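Local coordinates for protein xyloglucanase (Paenibacillus pabuli, PDB 2JEP) that hydrolyses xyloglucan, a polysaccharide of the plant cell wall, as a glycoside hydrolase of family 5 built on a TIM barrel, at residues Ala33-Ile38 and Ala219-Val224; Asn94-Gly97 and Asn101-Ile104; Thr229-Thr234 and Lys306-Lys311; Asn278-Gly283 and Pro289-Thr294; Tyr360-His365 and Phe371-Arg376. One frame throughout, in Å; residues are numbered along the deposited sequence. Where two conformers were deposited one is given.

All five contacts dress a single TIM barrel, whose eight parallel strands follow one another in chain order. Interaction 1 lies at the N-terminal end of the barrel and spans the first half of the chain; interaction 2 falls within that span, in the connection between strand 85-88 and helix 106-120. Interaction 3 joins helix 231-235 to helix 298-313, and interaction 4 lies between its two segments in sequence. Interaction 5 comes last, at the end of strand 357-362 and just after. Interactions 1 and 5 reach the same sheet with centres 27 Å apart, whereas interactions 2 and 4 are 46 Å apart between centres. The contacts fasten separate parts: a barrel end, outer helices and long loops.

Interaction 1: Ala33-Ile38 and Ala219-Val224; sequences ADASQI and ARWLLV
Trp-221, just ahead of strand 222-225 of the TIM barrel, lays its indole against Ile-38 and the first turn of helix 35-42. This opening helix thereby covers the N-terminal end of the barrel.

Apolar packing makes up most of the contact. Ile-38 has CG1 anti to its backbone N (chi1 -171°), which carries CD1 out over one face of the indole, above the five-membered ring in a CH-pi arrangement; the exact CD1 separation is modelled too short to be trusted. Its other branch lies nearer the six-membered ring, CG2 being 4.0 Å from Trp-221 CZ2. Isoleucine suits the place because its two branches can lie along both rings. Ala-35 is small enough to bring its backbone close, and its CB is 4.0 Å from Trp-221 CH2. Met-260 and Pro-318 also touch the indole, so this wide apolar group is shared by the helix and the barrel.

The polar interactions lie at the ring edge. Trp-221 NE1 gives a weak, bent bond (132°) to Ala-33 O in the plane of the indole, 3.4 Å away. A water is the nearer acceptor, 3.0 Å from Trp-221 NE1, and it also accepts from the backbone nitrogen Ala-33 N.

Capping shapes the helix that meets the ring. Asp-34 is the N-cap, and its carboxylate, acidic as suits the positive end of a helix, takes a weak bond from Ser-36 N. The firmer capping bond runs nearly straight, at 166°, from Gln-37 N to Asp-34 OD2 over 2.9 Å.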
# COMPACT_ATOMS: atom_id res chain seq x y z
N ALA A 33 -14.45 -13.99 5.66
CA ALA A 33 -15.18 -12.69 5.59
C ALA A 33 -15.47 -12.39 4.15
O ALA A 33 -14.60 -12.59 3.29
CB ALA A 33 -14.32 -11.56 6.18
N ASP A 34 -16.68 -11.90 3.88
CA ASP A 34 -17.03 -11.45 2.55
C ASP A 34 -16.53 -10.01 2.34
O ASP A 34 -15.91 -9.44 3.25
CB ASP A 34 -18.55 -11.62 2.27
CG ASP A 34 -19.43 -10.65 3.04
OD1 ASP A 34 -20.66 -10.94 3.10
OD2 ASP A 34 -18.97 -9.63 3.60
N ALA A 35 -16.80 -9.43 1.18
CA ALA A 35 -16.22 -8.15 0.78
C ALA A 35 -16.59 -7.00 1.71
O ALA A 35 -15.79 -6.08 1.91
CB ALA A 35 -16.60 -7.80 -0.66
N SER A 36 -17.77 -7.04 2.29
CA SER A 36 -18.20 -5.97 3.17
C SER A 36 -17.62 -6.17 4.57
O SER A 36 -17.14 -5.22 5.21
CB SER A 36 -19.72 -5.92 3.26
OG SER A 36 -20.26 -5.50 2.01
N GLN A 37 -17.63 -7.42 5.02
CA GLN A 37 -17.16 -7.73 6.35
C GLN A 37 -15.65 -7.50 6.48
O GLN A 37 -15.16 -7.07 7.54
CB GLN A 37 -17.47 -9.19 6.70
CG GLN A 37 -17.08 -9.61 8.09
CD GLN A 37 -17.79 -8.86 9.20
OE1 GLN A 37 -18.84 -8.22 8.98
NE2 GLN A 37 -17.23 -8.93 10.40
N ILE A 38 -14.89 -7.80 5.43
CA ILE A 38 -13.42 -7.68 5.55
C ILE A 38 -13.03 -6.21 5.76
O ILE A 38 -12.16 -5.89 6.57
CB ILE A 38 -12.67 -8.32 4.38
CG1 ILE A 38 -11.16 -8.35 4.70
CG2 ILE A 38 -12.97 -7.60 3.06
CD1 ILE A 38 -10.35 -9.45 4.11
N ALA A 219 -7.72 -19.40 -1.43
CA ALA A 219 -8.90 -18.74 -0.87
C ALA A 219 -8.69 -17.33 -0.36
O ALA A 219 -9.65 -16.61 -0.16
CB ALA A 219 -9.49 -19.61 0.27
N ARG A 220 -7.44 -16.94 -0.12
CA ARG A 220 -7.20 -15.68 0.57
C ARG A 220 -7.51 -14.46 -0.30
O ARG A 220 -7.62 -14.55 -1.52
CB ARG A 220 -5.79 -15.61 1.13
CG ARG A 220 -4.73 -15.25 0.15
CD ARG A 220 -3.35 -15.03 0.80
NE ARG A 220 -2.81 -16.27 1.34
CZ ARG A 220 -2.91 -16.69 2.60
NH1 ARG A 220 -3.46 -15.96 3.55
NH2 ARG A 220 -2.46 -17.89 2.90
N TRP A 221 -7.62 -13.30 0.34
CA TRP A 221 -7.77 -12.06 -0.38
C TRP A 221 -6.46 -11.63 -1.03
O TRP A 221 -5.39 -11.70 -0.42
CB TRP A 221 -8.25 -10.97 0.56
CG TRP A 221 -9.64 -11.18 1.04
CD1 TRP A 221 -10.05 -11.84 2.17
CD2 TRP A 221 -10.83 -10.73 0.39
NE1 TRP A 221 -11.41 -11.83 2.25
CE2 TRP A 221 -11.92 -11.16 1.17
CE3 TRP A 221 -11.08 -10.04 -0.79
CZ2 TRP A 221 -13.25 -10.88 0.81
CZ3 TRP A 221 -12.40 -9.78 -1.14
CH2 TRP A 221 -13.46 -10.20 -0.34
N LEU A 222 -6.57 -11.16 -2.27
CA LEU A 222 -5.44 -10.68 -3.05
C LEU A 222 -5.73 -9.26 -3.52
O LEU A 222 -6.80 -8.99 -4.06
CB LEU A 222 -5.26 -11.57 -4.28
CG LEU A 222 -5.07 -13.07 -4.01
CD1 LEU A 222 -4.92 -13.83 -5.33
CD2 LEU A 222 -3.90 -13.33 -3.10
N LEU A 223 -4.77 -8.37 -3.29
CA LEU A 223 -4.90 -6.94 -3.55
C LEU A 223 -4.09 -6.58 -4.80
O LEU A 223 -2.92 -6.94 -4.87
CB LEU A 223 -4.39 -6.16 -2.34
CG LEU A 223 -4.33 -4.64 -2.38
CD1 LEU A 223 -5.74 -4.07 -2.55
CD2 LEU A 223 -3.68 -4.07 -1.15
N VAL A 224 -4.73 -5.91 -5.76
CA VAL A 224 -4.10 -5.54 -7.01
C VAL A 224 -4.34 -4.05 -7.30
O VAL A 224 -5.43 -3.55 -7.08
CB VAL A 224 -4.58 -6.40 -8.22
CG1 VAL A 224 -4.26 -7.87 -7.94
CG2 VAL A 224 -6.06 -6.21 -8.53
O HOH W 1 -11.87 -13.48 4.73

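Interaction 2: Asn94-Gly97 and Asn101-Ile104; sequences NNIG and NYTI
A backbone contact between Ile-96 and Ile-104 closes a short turn in the TIM-barrel connection from strand 85-88 to helix 106-120. The two residues form a single antiparallel beta bridge, a non-hydrogen-bonded pair with CA atoms 4.5 Å apart.

On one side of the pair Gly-97 N donates to Thr-103 O over 2.8 Å, approaching from above the carbonyl plane. On the other side Asn-95 continues the pairing through its backbone bond with Asn-105. Two CA-H...O contacts supplement these bonds: Ile-104 CA lies 3.3 Å from Asn-95 O, and Tyr-102 CA points almost straight (171°) at Gly-97 O. Gly-97 fits because its missing side chain allows the two backbones to close beside Thr-103 O, where a CB would be tight.

Tyr-102 has positive phi and psi, a left-handed backbone conformation that turns the chain back. Ile-96 carries the side-chain part of the contact. With CG2 anti to its backbone N (CG1 at chi1 -54°), that methyl lies 3.7 Å from Tyr-102 CB, and the isoleucine also packs on Val-160 and Lys-156 of helix 150-167; buried between turn and helix, a branched apolar side chain can touch both. Gln-163 of that helix binds Tyr-102 O and Ile-104 N, so helix 150-167 also holds the turn. The tyrosine ring runs out past Gly-97, its CD1 resting 3.4 Å from Gly-97 O.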
# COMPACT_ATOMS: atom_id res chain seq x y z
N ASN A 94 18.05 -7.77 -5.52
CA ASN A 94 19.13 -8.71 -5.79
C ASN A 94 19.11 -9.93 -4.84
O ASN A 94 19.94 -10.83 -4.99
CB ASN A 94 20.50 -7.98 -5.87
CG ASN A 94 20.63 -6.98 -7.07
OD1 ASN A 94 19.89 -7.04 -8.07
ND2 ASN A 94 21.61 -6.08 -6.97
N ASN A 95 18.15 -10.00 -3.92
CA ASN A 95 17.90 -11.22 -3.18
C ASN A 95 17.16 -12.28 -4.00
O ASN A 95 16.91 -13.36 -3.49
CB ASN A 95 17.17 -10.96 -1.86
CG ASN A 95 18.05 -10.25 -0.86
OD1 ASN A 95 19.25 -10.06 -1.09
ND2 ASN A 95 17.46 -9.92 0.28
N ILE A 96 16.82 -11.96 -5.25
CA ILE A 96 16.30 -12.94 -6.19
C ILE A 96 17.49 -13.44 -6.99
O ILE A 96 18.21 -12.64 -7.59
CB ILE A 96 15.27 -12.34 -7.15
CG1 ILE A 96 14.14 -11.66 -6.37
CG2 ILE A 96 14.73 -13.43 -8.05
CD1 ILE A 96 13.34 -10.71 -7.23
N GLY A 97 17.66 -14.75 -7.03
CA GLY A 97 18.78 -15.35 -7.76
C GLY A 97 18.57 -15.40 -9.26
O GLY A 97 17.62 -14.83 -9.82
N ASN A 101 15.48 -20.48 -11.93
CA ASN A 101 14.79 -20.77 -10.68
C ASN A 101 14.40 -19.46 -9.97
O ASN A 101 13.40 -19.42 -9.27
CB ASN A 101 15.67 -21.58 -9.73
CG ASN A 101 15.89 -23.00 -10.21
OD1 ASN A 101 16.84 -23.65 -9.76
ND2 ASN A 101 15.03 -23.49 -11.09
N TYR A 102 15.20 -18.42 -10.15
CA TYR A 102 14.97 -17.13 -9.48
C TYR A 102 14.76 -17.32 -7.98
O TYR A 102 13.85 -16.74 -7.40
CB TYR A 102 13.80 -16.40 -10.12
CG TYR A 102 14.02 -16.00 -11.56
CD1 TYR A 102 14.92 -14.99 -11.89
CD2 TYR A 102 13.30 -16.58 -12.59
CE1 TYR A 102 15.10 -14.57 -13.20
CE2 TYR A 102 13.48 -16.17 -13.90
CZ TYR A 102 14.36 -15.16 -14.19
OH TYR A 102 14.51 -14.73 -15.50
N THR A 103 15.60 -18.13 -7.37
CA THR A 103 15.44 -18.49 -5.97
C THR A 103 15.68 -17.28 -5.07
O THR A 103 16.69 -16.61 -5.19
CB THR A 103 16.43 -19.60 -5.57
OG1 THR A 103 16.20 -20.72 -6.43
CG2 THR A 103 16.27 -20.01 -4.09
N ILE A 104 14.73 -17.02 -4.19
CA ILE A 104 14.85 -15.94 -3.21
C ILE A 104 15.70 -16.40 -2.04
O ILE A 104 15.48 -17.47 -1.48
CB ILE A 104 13.46 -15.50 -2.69
CG1 ILE A 104 12.55 -15.06 -3.84
CG2 ILE A 104 13.60 -14.36 -1.65
CD1 ILE A 104 11.12 -14.88 -3.41

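Interaction 3: Thr229-Thr234 and Lys306-Lys311; sequences TNIDYT and KSMYDK
Helix 231-235 and helix 298-313 come nearest at Ile-231 and Met-308, whose CA atoms are 7.0 Å apart, a close approach of two TIM-barrel helices that follow strands 222-225 and 259-265.

Ile-231 presents both branches to the longer helix. Its CG1 lies 3.8 Å from Met-308 CG and slightly farther from the sulfur, while CG2 meets Ser-307 OG at 3.3 Å. Met-308, bent at chi2 (-68°), lays CG and its flexible thioether sulfur across the isoleucine. Both side chains also touch Ala-263 on strand 259-265, so the pair fills the angle between the helices and the barrel wall. Serine suits the flank: it is short, and its hydroxyl bonds back to Gln-304 O within its own helix.

A water links the polar edge, donating to Asp-232 OD1 over 2.7 Å and to Ser-307 OG over 2.9 Å. Gln-304 NE2 supplies a direct bond to the same aspartate oxygen. The short helix is set by Asn-230, an N-cap whose OD1 accepts from Tyr-233 N at 2.9 Å. Thr-234 OG1 returns to Asn-230 O.

The chemistry is therefore divided: an apolar side faces the barrel, where isoleucine and methionine can fit by shape, and a hydrated side joins the helices through oxygens that each have another partner. The negative Asp-232, in the first turn, would also be expected to interact favourably with the helix dipole.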
# COMPACT_ATOMS: atom_id res chain seq x y z
N THR A 229 -0.98 3.29 -8.95
CA THR A 229 -1.94 3.42 -7.84
C THR A 229 -2.80 4.70 -7.95
O THR A 229 -3.27 5.23 -6.95
CB THR A 229 -1.31 3.27 -6.45
OG1 THR A 229 -0.34 4.28 -6.22
CG2 THR A 229 -0.69 1.88 -6.27
N ASN A 230 -3.02 5.14 -9.19
CA ASN A 230 -3.71 6.41 -9.43
C ASN A 230 -5.21 6.16 -9.63
O ASN A 230 -5.60 5.42 -10.56
CB ASN A 230 -3.09 7.04 -10.69
CG ASN A 230 -3.70 8.36 -11.05
OD1 ASN A 230 -4.80 8.43 -11.55
ND2 ASN A 230 -2.94 9.41 -10.84
N ILE A 231 -6.03 6.81 -8.82
CA ILE A 231 -7.49 6.61 -8.92
C ILE A 231 -8.03 6.87 -10.33
O ILE A 231 -8.69 6.02 -10.91
CB ILE A 231 -8.23 7.45 -7.86
CG1 ILE A 231 -8.01 6.84 -6.46
CG2 ILE A 231 -9.73 7.54 -8.18
CD1 ILE A 231 -8.54 7.69 -5.29
N ASP A 232 -7.73 8.04 -10.87
CA ASP A 232 -8.29 8.39 -12.19
C ASP A 232 -7.89 7.39 -13.26
O ASP A 232 -8.70 7.01 -14.11
CB ASP A 232 -7.81 9.75 -12.62
CG ASP A 232 -8.50 10.90 -11.90
OD1 ASP A 232 -9.49 10.68 -11.17
OD2 ASP A 232 -8.03 12.03 -12.12
N TYR A 233 -6.64 6.95 -13.23
CA TYR A 233 -6.16 6.03 -14.26
C TYR A 233 -6.60 4.58 -14.03
O TYR A 233 -6.42 3.75 -14.92
CB TYR A 233 -4.64 6.10 -14.42
CG TYR A 233 -4.12 7.43 -14.95
CD1 TYR A 233 -4.80 8.11 -15.94
CD2 TYR A 233 -2.96 7.99 -14.46
CE1 TYR A 233 -4.33 9.30 -16.44
CE2 TYR A 233 -2.48 9.19 -14.96
CZ TYR A 233 -3.18 9.84 -15.94
OH TYR A 233 -2.70 11.05 -16.45
N THR A 234 -7.16 4.29 -12.86
CA THR A 234 -7.71 2.99 -12.52
C THR A 234 -9.22 2.93 -12.80
O THR A 234 -9.72 1.91 -13.28
CB THR A 234 -7.39 2.63 -11.06
OG1 THR A 234 -5.97 2.75 -10.86
CG2 THR A 234 -7.83 1.24 -10.72
N LYS A 306 -15.49 8.66 -4.19
CA LYS A 306 -16.75 8.16 -4.73
C LYS A 306 -16.50 7.40 -6.03
O LYS A 306 -17.18 6.40 -6.30
CB LYS A 306 -17.75 9.28 -4.96
CG LYS A 306 -19.12 8.73 -5.37
CD LYS A 306 -20.17 9.82 -5.38
CE LYS A 306 -21.55 9.23 -5.62
NZ LYS A 306 -21.70 8.73 -7.02
N SER A 307 -15.52 7.82 -6.83
CA SER A 307 -15.30 7.14 -8.11
C SER A 307 -14.81 5.71 -7.90
O SER A 307 -15.17 4.81 -8.68
CB SER A 307 -14.36 7.94 -9.00
OG SER A 307 -13.00 7.87 -8.63
N MET A 308 -14.02 5.47 -6.85
CA MET A 308 -13.58 4.11 -6.55
C MET A 308 -14.74 3.26 -6.03
O MET A 308 -14.86 2.08 -6.35
CB MET A 308 -12.44 4.12 -5.51
CG MET A 308 -11.13 4.68 -6.02
SD MET A 308 -10.33 3.63 -7.27
CE MET A 308 -9.73 2.25 -6.26
N TYR A 309 -15.61 3.86 -5.22
CA TYR A 309 -16.80 3.18 -4.73
C TYR A 309 -17.69 2.75 -5.90
O TYR A 309 -18.11 1.58 -6.01
CB TYR A 309 -17.55 4.09 -3.76
CG TYR A 309 -18.87 3.50 -3.34
CD1 TYR A 309 -18.92 2.60 -2.30
CD2 TYR A 309 -20.05 3.86 -3.99
CE1 TYR A 309 -20.12 2.05 -1.90
CE2 TYR A 309 -21.26 3.29 -3.62
CZ TYR A 309 -21.28 2.41 -2.57
OH TYR A 309 -22.50 1.84 -2.22
N ASP A 310 -17.97 3.70 -6.78
CA ASP A 310 -18.89 3.45 -7.89
C ASP A 310 -18.34 2.37 -8.85
O ASP A 310 -19.10 1.55 -9.36
CB ASP A 310 -19.13 4.73 -8.66
CG ASP A 310 -20.02 5.72 -7.94
OD1 ASP A 310 -20.72 5.35 -6.98
OD2 ASP A 310 -20.01 6.90 -8.35
N LYS A 311 -17.04 2.39 -9.11
CA LYS A 311 -16.46 1.49 -10.09
C LYS A 311 -16.22 0.09 -9.52
O LYS A 311 -16.44 -0.89 -10.21
CB LYS A 311 -15.15 2.06 -10.65
CG LYS A 311 -14.50 1.23 -11.76
CD LYS A 311 -15.40 0.99 -12.97
CE LYS A 311 -15.82 2.28 -13.67
NZ LYS A 311 -16.57 1.99 -14.92
O HOH W 2 -11.91 9.62 -10.60

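Interaction 4: Asn278-Gly283 and Pro289-Thr294; sequences NITQWG and PAKKST
Lys-292 stretches along the backbone of Gln-281 to Gly-283, where two loop pieces meet in the long TIM-barrel connection between strands 259-265 and 319-324. Its CB starts 4.3 Å from Gln-281 O, and CG is scarcely nearer. CD passes on toward Gly-283 O, CE comes to 3.2 Å from that oxygen, and NZ ends there in a weak hydrogen bond. Every torsion is near 180°, and the fully extended chain lets a lysine span two residues of the neighbouring backbone.

The main polar clasp is Lys-291 O, which accepts from both Thr-280 N and Gln-281 N, each at 2.9 Å. The donors arrive from opposite faces of the carbonyl plane, so the oxygen is gripped on both sides. A water adds a further link, donating to Gln-281 O and accepting from Ser-293 N over 3.0 Å.

Ile-279 covers the clasp with apolar surface: CG2 lies 3.4 Å from Ser-293 OG, and CD1 is against Lys-292 O. Thr-280 OG1 lies beside Lys-291 CB but bonds to Asp-333, which also holds Gln-281 NE2, while Gln-281 OE1 bonds to Ser-286 OG. Gly-283 adopts a positive phi that suits glycine.

In sequence the loop lies between helices 269-272 and 298-313. Ile-279 and Ser-293 pack on Phe-271 of helix 269-272, where Ser-293 OG bonds to Asp-270. Gln-281 on Tyr-339 and Trp-282 on Ala-346 join it to helix 336-353.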
# COMPACT_ATOMS: atom_id res chain seq x y z
N ASN A 278 5.75 25.99 0.50
CA ASN A 278 4.81 26.78 -0.30
C ASN A 278 3.37 26.61 0.21
O ASN A 278 2.62 27.58 0.34
CB ASN A 278 4.85 26.39 -1.78
CG ASN A 278 6.19 26.65 -2.44
OD1 ASN A 278 7.02 27.40 -1.92
ND2 ASN A 278 6.37 26.08 -3.65
N ILE A 279 2.98 25.36 0.48
CA ILE A 279 1.62 25.02 0.90
C ILE A 279 1.74 24.18 2.17
O ILE A 279 2.34 23.09 2.17
CB ILE A 279 0.87 24.22 -0.18
CG1 ILE A 279 0.79 25.01 -1.50
CG2 ILE A 279 -0.51 23.80 0.32
CD1 ILE A 279 0.03 26.35 -1.43
N THR A 280 1.14 24.68 3.25
CA THR A 280 1.26 24.07 4.56
C THR A 280 -0.09 23.84 5.26
O THR A 280 -0.12 23.37 6.39
CB THR A 280 2.14 24.95 5.46
OG1 THR A 280 1.58 26.27 5.47
CG2 THR A 280 3.59 25.00 4.95
N GLN A 281 -1.20 24.15 4.57
CA GLN A 281 -2.52 24.04 5.14
C GLN A 281 -3.45 23.38 4.13
O GLN A 281 -3.18 23.39 2.94
CB GLN A 281 -3.07 25.42 5.55
CG GLN A 281 -2.05 26.24 6.35
CD GLN A 281 -2.61 27.50 6.93
OE1 GLN A 281 -3.77 27.89 6.67
NE2 GLN A 281 -1.80 28.16 7.73
N TRP A 282 -4.55 22.84 4.63
CA TRP A 282 -5.52 22.10 3.83
C TRP A 282 -6.88 22.15 4.50
O TRP A 282 -6.98 22.06 5.71
CB TRP A 282 -5.08 20.63 3.69
CG TRP A 282 -5.99 19.82 2.81
CD1 TRP A 282 -5.89 19.69 1.44
CD2 TRP A 282 -7.16 19.09 3.19
NE1 TRP A 282 -6.92 18.91 0.98
CE2 TRP A 282 -7.72 18.56 2.03
CE3 TRP A 282 -7.80 18.86 4.42
CZ2 TRP A 282 -8.86 17.77 2.05
CZ3 TRP A 282 -8.93 18.10 4.43
CH2 TRP A 282 -9.46 17.57 3.25
N GLY A 283 -7.91 22.24 3.67
CA GLY A 283 -9.28 22.13 4.10
C GLY A 283 -9.85 23.42 4.64
O GLY A 283 -9.18 24.45 4.74
N PRO A 289 -5.01 31.87 3.02
CA PRO A 289 -5.15 31.28 1.68
C PRO A 289 -3.82 31.16 0.94
O PRO A 289 -3.71 30.33 0.04
CB PRO A 289 -6.08 32.26 0.96
CG PRO A 289 -5.85 33.57 1.63
CD PRO A 289 -5.62 33.22 3.08
N ALA A 290 -2.84 31.98 1.29
CA ALA A 290 -1.54 31.91 0.67
C ALA A 290 -0.78 30.63 1.02
O ALA A 290 0.19 30.27 0.35
CB ALA A 290 -0.71 33.12 1.02
N LYS A 291 -1.24 29.94 2.06
CA LYS A 291 -0.61 28.70 2.50
C LYS A 291 -1.46 27.46 2.21
O LYS A 291 -1.14 26.37 2.66
CB LYS A 291 -0.27 28.81 3.99
CG LYS A 291 0.60 30.04 4.30
CD LYS A 291 0.97 30.12 5.80
CE LYS A 291 1.76 31.35 6.15
NZ LYS A 291 2.26 31.33 7.57
N LYS A 292 -2.53 27.65 1.44
CA LYS A 292 -3.51 26.61 1.13
C LYS A 292 -3.52 26.40 -0.38
O LYS A 292 -3.39 27.37 -1.14
CB LYS A 292 -4.90 27.07 1.59
CG LYS A 292 -6.00 26.06 1.44
CD LYS A 292 -7.37 26.69 1.78
CE LYS A 292 -8.44 25.65 1.86
NZ LYS A 292 -9.80 26.24 2.16
N SER A 293 -3.68 25.16 -0.83
CA SER A 293 -3.76 24.90 -2.26
C SER A 293 -5.00 25.58 -2.85
O SER A 293 -5.91 25.98 -2.13
CB SER A 293 -3.85 23.39 -2.53
OG SER A 293 -2.85 22.67 -1.84
N THR A 294 -5.04 25.67 -4.17
CA THR A 294 -6.19 26.25 -4.87
C THR A 294 -7.14 25.17 -5.40
O THR A 294 -8.16 25.50 -5.99
CB THR A 294 -5.75 27.14 -6.02
OG1 THR A 294 -4.85 26.42 -6.85
CG2 THR A 294 -5.06 28.39 -5.47
O HOH W 3 2.41 29.87 -0.58
O HOH W 4 -4.19 22.53 0.50

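Interaction 5: Tyr360-His365 and Phe371-Arg376; sequences YWDNGH and FALFNR
Asp-362 and Arg-376 form a salt bridge, OD1 to NH2 at 2.9 Å, at the C-terminal end of the last barrel strand, where TIM-barrel enzymes carry their active sites. Arg-376 NH2 reaches Asp-362 OD1 from above the carboxylate plane and gives Asp-362 O a weak bond. With CG anti to its backbone N (chi1 -172°), the aspartate turns its carboxylate toward Arg-376 and Leu-373 N. Asp-362 OD1 also takes Gly-364 N in an Asx turn, while Asp-362 OD2 accepts from Leu-373 N over 2.8 Å and from Trp-46 NE1. A carboxylate suits this place because its two oxygens can gather so many donors. Arg-376 NH1 turns to Gly-49 O and Gln-51.

Asn-363 makes a second Asx turn: its OD1 receives His-365 N and Phe-371 N from opposite faces of the amide. Tyr-360 OH donates to Phe-371 O over 2.7 Å. Gly-364 packs its CA against one face of the guanidinium, where a side chain would be tight.

The edge of Trp-361 meets the face of Phe-371 in a T-shaped pair, planes at 84°, with CD1 over the ring centre. Leu-373 CD1 lies over one face of the Tyr-360 ring, 4.0 Å from its centroid.

Around it, Tyr-360 pairs with strand 45-48 and Trp-361 with strand 319-324; Leu-373 and Phe-374 rest on helix 384-393, and the Trp-361 side chain is about 5 Å from a bound calcium ion.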
# COMPACT_ATOMS: atom_id res chain seq x y z
N TYR A 360 -2.57 4.39 6.56
CA TYR A 360 -1.70 5.55 6.71
C TYR A 360 -0.25 5.22 6.35
O TYR A 360 0.26 4.17 6.72
CB TYR A 360 -1.78 6.05 8.18
CG TYR A 360 -0.92 7.25 8.41
CD1 TYR A 360 -1.34 8.52 8.03
CD2 TYR A 360 0.38 7.11 8.91
CE1 TYR A 360 -0.51 9.61 8.16
CE2 TYR A 360 1.20 8.18 9.05
CZ TYR A 360 0.77 9.43 8.66
OH TYR A 360 1.62 10.51 8.75
N TRP A 361 0.41 6.15 5.65
CA TRP A 361 1.81 6.00 5.28
C TRP A 361 2.71 6.58 6.38
O TRP A 361 2.80 7.78 6.52
CB TRP A 361 2.13 6.68 3.94
CG TRP A 361 3.58 6.55 3.62
CD1 TRP A 361 4.52 7.52 3.68
CD2 TRP A 361 4.28 5.33 3.31
NE1 TRP A 361 5.77 7.00 3.42
CE2 TRP A 361 5.65 5.65 3.20
CE3 TRP A 361 3.87 4.02 3.09
CZ2 TRP A 361 6.60 4.69 2.88
CZ3 TRP A 361 4.82 3.07 2.78
CH2 TRP A 361 6.17 3.40 2.68
N ASP A 362 3.41 5.71 7.11
CA ASP A 362 4.32 6.09 8.17
C ASP A 362 5.69 5.58 7.77
O ASP A 362 5.89 4.37 7.64
CB ASP A 362 3.87 5.42 9.47
CG ASP A 362 4.64 5.89 10.69
OD1 ASP A 362 5.89 5.93 10.62
OD2 ASP A 362 3.98 6.20 11.73
N ASN A 363 6.65 6.49 7.58
CA ASN A 363 7.99 6.14 7.16
C ASN A 363 9.03 6.15 8.28
O ASN A 363 10.20 5.94 8.02
CB ASN A 363 8.44 7.00 5.99
CG ASN A 363 8.73 8.43 6.37
OD1 ASN A 363 8.42 8.87 7.48
ND2 ASN A 363 9.40 9.16 5.46
N GLY A 364 8.59 6.33 9.52
CA GLY A 364 9.49 6.32 10.64
C GLY A 364 10.28 7.59 10.83
O GLY A 364 10.99 7.73 11.84
N HIS A 365 10.18 8.53 9.89
CA HIS A 365 10.96 9.75 10.00
C HIS A 365 10.16 10.80 10.80
O HIS A 365 9.09 11.24 10.39
CB HIS A 365 11.33 10.27 8.62
CG HIS A 365 12.13 11.53 8.66
ND1 HIS A 365 12.00 12.51 7.70
CD2 HIS A 365 13.06 11.96 9.53
CE1 HIS A 365 12.82 13.50 7.99
NE2 HIS A 365 13.47 13.20 9.10
N PHE A 371 6.83 11.58 7.92
CA PHE A 371 5.47 11.05 8.01
C PHE A 371 5.19 10.30 9.33
O PHE A 371 4.08 9.83 9.54
CB PHE A 371 5.19 10.05 6.89
CG PHE A 371 4.99 10.62 5.52
CD1 PHE A 371 3.73 11.03 5.12
CD2 PHE A 371 6.01 10.60 4.60
CE1 PHE A 371 3.51 11.44 3.81
CE2 PHE A 371 5.79 11.01 3.28
CZ PHE A 371 4.54 11.42 2.90
N ALA A 372 6.17 10.13 10.19
CA ALA A 372 5.99 9.24 11.32
C ALA A 372 4.97 9.72 12.34
O ALA A 372 4.88 10.92 12.64
CB ALA A 372 7.33 9.06 12.00
N LEU A 373 4.25 8.76 12.93
CA LEU A 373 3.40 8.99 14.07
C LEU A 373 3.97 8.42 15.37
O LEU A 373 3.43 8.70 16.45
CB LEU A 373 2.00 8.39 13.87
CG LEU A 373 1.32 8.69 12.54
CD1 LEU A 373 -0.04 7.97 12.48
CD2 LEU A 373 1.19 10.20 12.27
N PHE A 374 5.02 7.60 15.24
CA PHE A 374 5.72 6.95 16.35
C PHE A 374 7.22 7.16 16.19
O PHE A 374 7.71 7.27 15.07
CB PHE A 374 5.45 5.45 16.35
CG PHE A 374 4.00 5.10 16.41
CD1 PHE A 374 3.35 4.90 17.63
CD2 PHE A 374 3.27 4.91 15.25
CE1 PHE A 374 2.01 4.58 17.68
CE2 PHE A 374 1.92 4.58 15.29
CZ PHE A 374 1.29 4.42 16.50
N ASN A 375 7.93 7.22 17.31
CA ASN A 375 9.39 7.18 17.29
C ASN A 375 9.77 5.71 17.49
O ASN A 375 9.50 5.11 18.53
CB ASN A 375 10.05 8.11 18.30
CG ASN A 375 11.57 8.04 18.23
OD1 ASN A 375 12.14 6.96 18.31
ND2 ASN A 375 12.24 9.18 18.06
N ARG A 376 10.34 5.15 16.42
CA ARG A 376 10.68 3.74 16.41
C ARG A 376 11.89 3.42 17.28
O ARG A 376 12.09 2.31 17.66
CB ARG A 376 10.89 3.27 14.99
CG ARG A 376 9.63 3.41 14.17
CD ARG A 376 9.69 2.83 12.77
NE ARG A 376 8.50 3.22 12.01
CZ ARG A 376 8.30 2.92 10.73
NH1 ARG A 376 9.11 2.11 10.08
NH2 ARG A 376 7.27 3.43 10.08
O HOH W 5 6.96 5.37 13.10
O HOH W 6 11.33 6.69 14.32